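FtsY (Mycoplasma mycoides, PDB 1ZU4) serves as a receptor for the signal recognition particle (SRP), represented here by its NG domain, a helical bundle packed against a P-loop NTPase-type domain. Local coordinates at residues Q46-V57 with K269-E278; N281-V289 with L297-I305. All coordinates share one frame; numbering follows the deposited sequence.

Contact 1 (Q46-V57 with K269-E278); sequences QTDMGMKMVLKV and KGGIGLAIKE
Met53 and Leu274 meet in the interface between the helical bundle (N) domain and the P-loop (G) domain of this SRP54-type protein. The segments of helices 51-57 and 272-278 cross steeply, at 105°, with 9.6 Å between their axes at closest approach. Followed outward, Met53 shows how this crossing is filled. Its CB points toward the opposing helix; CG then lies 3.5 Å from the carbonyl O of Leu274 and also beside Glu278 CB. A bend at chi2 (-70°) lays SD against the CB and CD2 of Leu274. Beyond it, Met53 CE ends 3.6 Å from both Lys277 CG and Leu274 O, the Met53 and Lys277 side chains crossing at about a right angle. The Leu274 side chain lies alongside that of Met49, its CD1 3.6 Å from Met49 CE, while Leu82 of helix 71-87 also packs on Met49.

Ahead of the helices the backbones themselves meet. The CA atoms of Met49 and Gly271 are 4.0 Å apart, a closeness that the lack of a side chain on Gly271 permits. Here the type I turn 269-272 donates Gly271 N to Thr47 O, 2.8 Å but bent to 136° at the hydrogen. Thr47 OG1 faces Gly271 CA, although its stronger polar partner is Leu44 O, in the helix just before. Glu278 lies across Lys52 at about a right angle, its OE2 3.1 Å from Lys52 CD. Lys56 NZ is near, but at 4.2 Å from Glu278 OE1 it stays beyond a salt bridge.

Contact 2 (N281-V289 with L297-I305); sequences NIPIKMIGV and LAFDIDQYI
Leu297 O receives two groups from strand 284-288: the N-H of Ile287, with 2.9 Å between N and O, and the CA-H of Met286, whose CA lies 3.2 Å away. Leu297 N returns a bond to Ile287 O, making Ile287 and Leu297 a hydrogen-bonded antiparallel pair; Met286 and Ala298 form the adjoining non-hydrogen-bonded pair. This is the beta hairpin that ends the sheet, with 296-298 as its outermost strand within the chain. A third bond, Phe299 N to Lys285 O, is almost straight at the hydrogen (176°), yet the donor stands 62° above the carbonyl plane, not on a lone pair; the Lys285 backbone itself departs from strand values at psi.

With CG trans to the backbone N (chi1 -175°), the Phe299 ring extends against Ile284. Ile284 CG2 rests over one ring face, 3.7 Å from its centroid, in a CH-pi contact offset toward the rim. Ile287 CB approaches the edge of the same ring. Farther along, Val289 CG2 meets Leu297 CD1 at 3.7 Å, next to Met7 of helix 7-10, which touches both residues. Polar bonding across the contact is thus confined to main-chain atoms and fixes the strand pairing, whereas apolar packing on Phe299 holds the linker after strand 296-298 against strand 284-288, and Ile287 CD1, at the Tyr304 ring edge, makes the contact with helix 301-308.

In the fold
The contacts follow in series along the chain, contact 1 closing before contact 2 opens, with centres about 15 Å apart. Contact 1 joins the helical bundle to the P-loop domain; contact 2 lies at the sheet end formed by strands 284-288 and 296-298. Helix 272-280 is followed, after the short link 281-283, by strand 284-288, so the element facing the bundle continues into the sheet. Tyr304 of helix 301-308 bridges the two: its OH is 2.7 Å from Gly270 O and 3.2 Å from Gly273 N, both probable hydrogen bonds. Helix 71-87 also touches both, through Leu274 and Ile301. The domain interface thus adjoins the hairpin strand, Gly273 CA lying 3.9 Å from Ile284 CD1.

Contact 1 (Q46-V57 with K269-E278)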
loop_
_atom_site.group_PDB
_atom_site.type_symbol
_atom_site.label_atom_id
_atom_site.label_comp_id
_atom_site.label_asym_id
_atom_site.label_seq_id
_atom_site.Cartn_x
_atom_site.Cartn_y
_atom_site.Cartn_z
ATOM N N GLN A 46 10.644 -15.462 10.798
ATOM C CA GLN A 46 9.402 -15.268 11.543
ATOM C C GLN A 46 8.690 -13.944 11.286
ATOM O O GLN A 46 7.532 -13.790 11.663
ATOM C CB GLN A 46 9.637 -15.465 13.036
ATOM C CG GLN A 46 9.865 -16.958 13.407
ATOM C CD GLN A 46 10.379 -17.106 14.811
ATOM O OE1 GLN A 46 11.585 -16.988 15.052
ATOM N NE2 GLN A 46 9.471 -17.369 15.765
ATOM N N THR A 47 9.386 -12.981 10.684
ATOM C CA THR A 47 8.789 -11.703 10.238
ATOM C C THR A 47 7.856 -11.880 9.039
ATOM O O THR A 47 7.102 -10.945 8.664
ATOM C CB THR A 47 9.882 -10.666 9.848
ATOM O OG1 THR A 47 10.408 -10.969 8.549
ATOM C CG2 THR A 47 11.005 -10.632 10.865
ATOM N N ASP A 48 7.902 -13.098 8.464
ATOM C CA ASP A 48 7.285 -13.498 7.198
ATOM C C ASP A 48 7.729 -12.709 5.970
ATOM O O ASP A 48 6.935 -12.517 5.062
ATOM C CB ASP A 48 5.754 -13.517 7.285
ATOM C CG ASP A 48 5.220 -14.586 8.249
ATOM O OD1 ASP A 48 5.936 -15.539 8.633
ATOM O OD2 ASP A 48 4.065 -14.464 8.652
ATOM N N MET A 49 8.982 -12.285 5.913
ATOM C CA MET A 49 9.473 -11.569 4.727
ATOM C C MET A 49 9.666 -12.509 3.507
ATOM O O MET A 49 9.723 -12.052 2.384
ATOM C CB MET A 49 10.752 -10.810 5.015
ATOM C CG MET A 49 11.930 -11.718 5.534
ATOM S SD MET A 49 13.428 -10.770 5.620
ATOM C CE MET A 49 13.105 -9.573 6.895
ATOM N N GLY A 50 9.753 -13.819 3.759
ATOM C CA GLY A 50 10.022 -14.795 2.716
ATOM C C GLY A 50 11.487 -15.186 2.574
ATOM O O GLY A 50 12.405 -14.449 2.925
ATOM N N MET A 51 11.718 -16.365 2.015
ATOM C CA MET A 51 13.051 -16.892 1.890
ATOM C C MET A 51 14.071 -16.018 1.209
ATOM O O MET A 51 15.230 -15.902 1.695
ATOM C CB MET A 51 13.018 -18.233 1.143
ATOM C CG MET A 51 12.159 -19.266 1.792
ATOM S SD MET A 51 12.517 -20.909 1.036
ATOM C CE MET A 51 11.740 -20.679 -0.543
ATOM N N LYS A 52 13.692 -15.452 0.070
ATOM C CA LYS A 52 14.637 -14.716 -0.739
ATOM C C LYS A 52 15.081 -13.484 0.011
ATOM O O LYS A 52 16.237 -13.115 -0.059
ATOM C CB LYS A 52 14.041 -14.321 -2.106
ATOM C CG LYS A 52 13.726 -15.533 -2.990
ATOM C CD LYS A 52 13.711 -15.166 -4.481
ATOM C CE LYS A 52 13.971 -16.404 -5.377
ATOM N NZ LYS A 52 12.730 -17.178 -5.696
ATOM N N MET A 53 14.151 -12.836 0.697
ATOM C CA MET A 53 14.453 -11.643 1.517
ATOM C C MET A 53 15.277 -11.975 2.761
ATOM O O MET A 53 16.182 -11.231 3.102
ATOM C CB MET A 53 13.152 -10.919 1.882
ATOM C CG MET A 53 12.580 -10.033 0.695
ATOM S SD MET A 53 13.728 -8.606 0.476
ATOM C CE MET A 53 13.027 -7.799 -0.994
ATOM N N VAL A 54 14.950 -13.078 3.441
ATOM C CA VAL A 54 15.787 -13.551 4.557
ATOM C C VAL A 54 17.228 -13.677 4.081
ATOM O O VAL A 54 18.132 -13.156 4.710
ATOM C CB VAL A 54 15.303 -14.908 5.138
ATOM C CG1 VAL A 54 16.277 -15.473 6.190
ATOM C CG2 VAL A 54 13.945 -14.711 5.777
ATOM N N LEU A 55 17.417 -14.356 2.949
ATOM C CA LEU A 55 18.740 -14.557 2.376
ATOM C C LEU A 55 19.454 -13.240 2.029
ATOM O O LEU A 55 20.620 -13.051 2.353
ATOM C CB LEU A 55 18.615 -15.450 1.139
ATOM C CG LEU A 55 19.889 -15.673 0.335
ATOM C CD1 LEU A 55 20.684 -16.736 1.025
ATOM C CD2 LEU A 55 19.553 -16.048 -1.095
ATOM N N LYS A 56 18.769 -12.337 1.360
ATOM C CA LYS A 56 19.346 -11.033 1.006
ATOM C C LYS A 56 19.712 -10.194 2.254
ATOM O O LYS A 56 20.784 -9.611 2.314
ATOM C CB LYS A 56 18.397 -10.257 0.075
ATOM C CG LYS A 56 19.049 -9.015 -0.554
ATOM C CD LYS A 56 18.088 -8.181 -1.425
ATOM C CE LYS A 56 18.007 -8.718 -2.850
ATOM N NZ LYS A 56 17.174 -9.957 -2.878
ATOM N N VAL A 57 18.847 -10.173 3.265
ATOM C CA VAL A 57 19.110 -9.382 4.486
ATOM C C VAL A 57 20.270 -9.984 5.299
ATOM O O VAL A 57 21.167 -9.272 5.740
ATOM C CB VAL A 57 17.818 -9.194 5.326
ATOM C CG1 VAL A 57 18.133 -8.592 6.717
ATOM C CG2 VAL A 57 16.873 -8.241 4.598
ATOM N N LYS A 269 3.352 -9.141 11.966
ATOM C CA LYS A 269 4.528 -9.594 11.222
ATOM C C LYS A 269 5.032 -8.578 10.221
ATOM O O LYS A 269 4.518 -8.493 9.084
ATOM C CB LYS A 269 4.231 -10.921 10.497
ATOM C CG LYS A 269 3.735 -12.036 11.453
ATOM C CD LYS A 269 4.572 -12.112 12.747
ATOM C CE LYS A 269 4.158 -13.318 13.586
ATOM N NZ LYS A 269 4.104 -14.508 12.699
ATOM N N GLY A 270 6.074 -7.845 10.608
ATOM C CA GLY A 270 6.538 -6.708 9.806
ATOM C C GLY A 270 7.381 -6.995 8.579
ATOM O O GLY A 270 7.895 -6.079 7.950
ATOM N N GLY A 271 7.559 -8.262 8.220
ATOM C CA GLY A 271 8.310 -8.550 7.010
ATOM C C GLY A 271 7.478 -8.327 5.752
ATOM O O GLY A 271 7.991 -8.401 4.616
ATOM N N ILE A 272 6.190 -8.067 5.925
ATOM C CA ILE A 272 5.306 -8.005 4.745
ATOM C C ILE A 272 5.700 -6.921 3.709
ATOM O O ILE A 272 5.482 -7.086 2.517
ATOM C CB ILE A 272 3.826 -7.859 5.153
ATOM C CG1 ILE A 272 2.935 -8.133 3.915
ATOM C CG2 ILE A 272 3.605 -6.488 5.833
ATOM C CD1 ILE A 272 1.493 -8.052 4.103
ATOM N N GLY A 273 6.291 -5.813 4.149
ATOM C CA GLY A 273 6.696 -4.803 3.182
ATOM C C GLY A 273 7.709 -5.374 2.207
ATOM O O GLY A 273 7.698 -5.030 1.026
ATOM N N LEU A 274 8.604 -6.222 2.744
ATOM C CA LEU A 274 9.656 -6.848 1.978
ATOM C C LEU A 274 9.134 -7.990 1.142
ATOM O O LEU A 274 9.635 -8.227 0.070
ATOM C CB LEU A 274 10.771 -7.341 2.896
ATOM C CG LEU A 274 11.588 -6.267 3.620
ATOM C CD1 LEU A 274 12.641 -6.945 4.525
ATOM C CD2 LEU A 274 12.259 -5.477 2.577
ATOM N N ALA A 275 8.178 -8.733 1.672
ATOM C CA ALA A 275 7.515 -9.781 0.925
ATOM C C ALA A 275 6.871 -9.157 -0.317
ATOM O O ALA A 275 6.949 -9.730 -1.388
ATOM C CB ALA A 275 6.441 -10.514 1.820
ATOM N N ILE A 276 6.233 -7.981 -0.168
ATOM C CA ILE A 276 5.597 -7.295 -1.291
ATOM C C ILE A 276 6.644 -6.927 -2.370
ATOM O O ILE A 276 6.496 -7.237 -3.551
ATOM C CB ILE A 276 4.792 -6.029 -0.802
ATOM C CG1 ILE A 276 3.514 -6.497 -0.061
ATOM C CG2 ILE A 276 4.441 -5.104 -1.978
ATOM C CD1 ILE A 276 2.891 -5.446 0.842
ATOM N N LYS A 277 7.689 -6.241 -1.937
ATOM C CA LYS A 277 8.795 -5.862 -2.808
ATOM C C LYS A 277 9.314 -7.101 -3.586
ATOM O O LYS A 277 9.495 -7.019 -4.791
ATOM C CB LYS A 277 9.882 -5.228 -1.929
ATOM C CG LYS A 277 11.240 -5.067 -2.553
ATOM C CD LYS A 277 11.117 -4.136 -3.746
ATOM C CE LYS A 277 12.310 -4.298 -4.669
ATOM N NZ LYS A 277 13.602 -4.538 -3.923
ATOM N N GLU A 278 9.513 -8.233 -2.902
ATOM C CA GLU A 278 10.046 -9.446 -3.570
ATOM C C GLU A 278 9.039 -10.052 -4.556
ATOM O O GLU A 278 9.358 -10.230 -5.729
ATOM C CB GLU A 278 10.469 -10.518 -2.542
ATOM C CG GLU A 278 10.999 -11.818 -3.155
ATOM C CD GLU A 278 12.297 -11.619 -3.882
ATOM O OE1 GLU A 278 13.104 -10.752 -3.480
ATOM O OE2 GLU A 278 12.477 -12.318 -4.889
#

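Contact 2 (N281-V289 with L297-I305)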
loop_
_atom_site.group_PDB
_atom_site.type_symbol
_atom_site.label_atom_id
_atom_site.label_comp_id
_atom_site.label_asym_id
_atom_site.label_seq_id
_atom_site.Cartn_x
_atom_site.Cartn_y
_atom_site.Cartn_z
ATOM N N ASN A 281 7.223 -6.715 -6.865
ATOM C CA ASN A 281 8.149 -5.741 -7.410
ATOM C C ASN A 281 7.435 -4.463 -7.820
ATOM O O ASN A 281 7.699 -3.903 -8.916
ATOM C CB ASN A 281 8.901 -6.322 -8.620
ATOM C CG ASN A 281 10.120 -5.538 -8.955
ATOM O OD1 ASN A 281 10.684 -4.871 -8.085
ATOM N ND2 ASN A 281 10.525 -5.584 -10.232
ATOM N N ILE A 282 6.491 -4.043 -6.975
ATOM C CA ILE A 282 5.712 -2.834 -7.219
ATOM C C ILE A 282 5.850 -1.990 -5.946
ATOM O O ILE A 282 5.765 -2.542 -4.866
ATOM C CB ILE A 282 4.190 -3.130 -7.474
ATOM C CG1 ILE A 282 3.956 -3.904 -8.771
ATOM C CG2 ILE A 282 3.391 -1.838 -7.534
ATOM C CD1 ILE A 282 2.641 -4.687 -8.802
ATOM N N PRO A 283 6.058 -0.661 -6.074
ATOM C CA PRO A 283 6.243 0.123 -4.855
ATOM C C PRO A 283 4.996 0.257 -4.029
ATOM O O PRO A 283 3.877 0.492 -4.555
ATOM C CB PRO A 283 6.627 1.501 -5.372
ATOM C CG PRO A 283 6.881 1.350 -6.835
ATOM C CD PRO A 283 6.104 0.188 -7.286
ATOM N N ILE A 284 5.200 0.198 -2.720
ATOM C CA ILE A 284 4.174 0.589 -1.798
ATOM C C ILE A 284 4.231 2.131 -1.813
ATOM O O ILE A 284 5.320 2.696 -1.692
ATOM C CB ILE A 284 4.463 0.029 -0.377
ATOM C CG1 ILE A 284 4.474 -1.500 -0.388
ATOM C CG2 ILE A 284 3.428 0.556 0.639
ATOM C CD1 ILE A 284 5.051 -2.093 0.864
ATOM N N LYS A 285 3.070 2.794 -1.946
ATOM C CA LYS A 285 3.039 4.256 -2.058
ATOM C C LYS A 285 2.286 4.974 -0.947
ATOM O O LYS A 285 2.557 6.150 -0.675
ATOM C CB LYS A 285 2.513 4.701 -3.427
ATOM C CG LYS A 285 3.452 4.235 -4.601
ATOM C CD LYS A 285 3.075 4.853 -5.884
ATOM C CE LYS A 285 4.040 4.398 -6.991
ATOM N NZ LYS A 285 3.762 5.164 -8.244
ATOM N N MET A 286 1.339 4.292 -0.327
ATOM C CA MET A 286 0.596 4.869 0.786
ATOM C C MET A 286 0.462 3.727 1.758
ATOM O O MET A 286 0.374 2.575 1.354
ATOM C CB MET A 286 -0.838 5.306 0.398
ATOM C CG MET A 286 -0.958 6.449 -0.624
ATOM S SD MET A 286 -0.498 8.085 -0.001
ATOM C CE MET A 286 -2.096 8.749 0.360
ATOM N N ILE A 287 0.462 4.052 3.035
ATOM C CA ILE A 287 0.273 3.061 4.082
ATOM C C ILE A 287 -0.807 3.526 5.079
ATOM O O ILE A 287 -0.749 4.644 5.581
ATOM C CB ILE A 287 1.592 2.757 4.831
ATOM C CG1 ILE A 287 1.388 1.649 5.875
ATOM C CG2 ILE A 287 2.260 4.048 5.409
ATOM C CD1 ILE A 287 2.688 1.260 6.592
ATOM N N GLY A 288 -1.762 2.639 5.349
ATOM C CA GLY A 288 -2.865 2.861 6.307
ATOM C C GLY A 288 -2.405 2.599 7.736
ATOM O O GLY A 288 -1.901 1.496 8.067
ATOM N N VAL A 289 -2.572 3.605 8.589
ATOM C CA VAL A 289 -1.974 3.581 9.936
ATOM C C VAL A 289 -3.027 3.322 11.045
ATOM O O VAL A 289 -2.694 3.116 12.227
ATOM C CB VAL A 289 -1.229 4.917 10.151
ATOM C CG1 VAL A 289 -1.351 5.425 11.594
ATOM C CG2 VAL A 289 0.219 4.796 9.670
ATOM N N LEU A 297 -0.788 7.667 5.108
ATOM C CA LEU A 297 0.434 8.425 4.954
ATOM C C LEU A 297 1.068 8.010 3.669
ATOM O O LEU A 297 0.820 6.902 3.196
ATOM C CB LEU A 297 1.419 8.136 6.106
ATOM C CG LEU A 297 0.995 8.251 7.573
ATOM C CD1 LEU A 297 2.086 7.703 8.463
ATOM C CD2 LEU A 297 0.743 9.723 7.911
ATOM N N ALA A 298 1.883 8.892 3.100
ATOM C CA ALA A 298 2.762 8.473 2.049
ATOM C C ALA A 298 3.723 7.468 2.650
ATOM O O ALA A 298 4.235 7.686 3.740
ATOM C CB ALA A 298 3.549 9.659 1.483
ATOM N N PHE A 299 3.996 6.393 1.912
ATOM C CA PHE A 299 4.927 5.402 2.342
ATOM C C PHE A 299 6.375 5.872 2.258
ATOM O O PHE A 299 6.805 6.511 1.286
ATOM C CB PHE A 299 4.782 4.171 1.485
ATOM C CG PHE A 299 5.616 3.058 1.935
ATOM C CD1 PHE A 299 5.250 2.337 3.040
ATOM C CD2 PHE A 299 6.800 2.729 1.260
ATOM C CE1 PHE A 299 6.030 1.274 3.453
ATOM C CE2 PHE A 299 7.573 1.702 1.694
ATOM C CZ PHE A 299 7.208 0.982 2.771
ATOM N N ASP A 300 7.125 5.512 3.282
ATOM C CA ASP A 300 8.502 5.893 3.400
ATOM C C ASP A 300 9.159 4.650 3.977
ATOM O O ASP A 300 8.932 4.249 5.137
ATOM C CB ASP A 300 8.568 7.143 4.286
ATOM C CG ASP A 300 9.980 7.549 4.672
ATOM O OD1 ASP A 300 10.881 6.693 4.573
ATOM O OD2 ASP A 300 10.168 8.731 5.115
ATOM N N ILE A 301 9.973 4.016 3.147
ATOM C CA ILE A 301 10.592 2.756 3.540
ATOM C C ILE A 301 11.532 2.915 4.734
ATOM O O ILE A 301 11.566 2.008 5.583
ATOM C CB ILE A 301 11.336 2.046 2.369
ATOM C CG1 ILE A 301 11.974 0.725 2.861
ATOM C CG2 ILE A 301 12.360 2.984 1.689
ATOM C CD1 ILE A 301 10.951 -0.290 3.363
ATOM N N ASP A 302 12.278 4.027 4.825
ATOM C CA ASP A 302 13.157 4.203 6.010
ATOM C C ASP A 302 12.341 4.297 7.315
ATOM O O ASP A 302 12.728 3.753 8.355
ATOM C CB ASP A 302 14.186 5.328 5.859
ATOM C CG ASP A 302 15.226 5.306 6.956
ATOM O OD1 ASP A 302 15.987 4.298 7.080
ATOM O OD2 ASP A 302 15.254 6.272 7.757
ATOM N N GLN A 303 11.203 4.955 7.248
ATOM C CA GLN A 303 10.338 5.095 8.399
ATOM C C GLN A 303 9.709 3.762 8.788
ATOM O O GLN A 303 9.592 3.444 9.962
ATOM C CB GLN A 303 9.261 6.140 8.120
ATOM C CG GLN A 303 9.789 7.586 8.253
ATOM C CD GLN A 303 10.229 7.914 9.669
ATOM O OE1 GLN A 303 9.385 8.082 10.548
ATOM N NE2 GLN A 303 11.544 7.987 9.906
ATOM N N TYR A 304 9.251 3.012 7.791
ATOM C CA TYR A 304 8.720 1.691 8.030
ATOM C C TYR A 304 9.779 0.863 8.776
ATOM O O TYR A 304 9.501 0.291 9.836
ATOM C CB TYR A 304 8.389 1.041 6.685
ATOM C CG TYR A 304 7.811 -0.342 6.763
ATOM C CD1 TYR A 304 6.433 -0.534 6.869
ATOM C CD2 TYR A 304 8.642 -1.470 6.651
ATOM C CE1 TYR A 304 5.903 -1.817 6.894
ATOM C CE2 TYR A 304 8.134 -2.730 6.692
ATOM C CZ TYR A 304 6.768 -2.902 6.807
ATOM O OH TYR A 304 6.288 -4.153 6.827
ATOM N N ILE A 305 11.009 0.861 8.256
ATOM C CA ILE A 305 12.090 0.057 8.874
ATOM C C ILE A 305 12.489 0.542 10.288
ATOM O O ILE A 305 12.654 -0.247 11.208
ATOM C CB ILE A 305 13.352 0.010 7.944
ATOM C CG1 ILE A 305 13.011 -0.672 6.608
ATOM C CG2 ILE A 305 14.515 -0.739 8.606
ATOM C CD1 ILE A 305 12.360 -2.027 6.746
#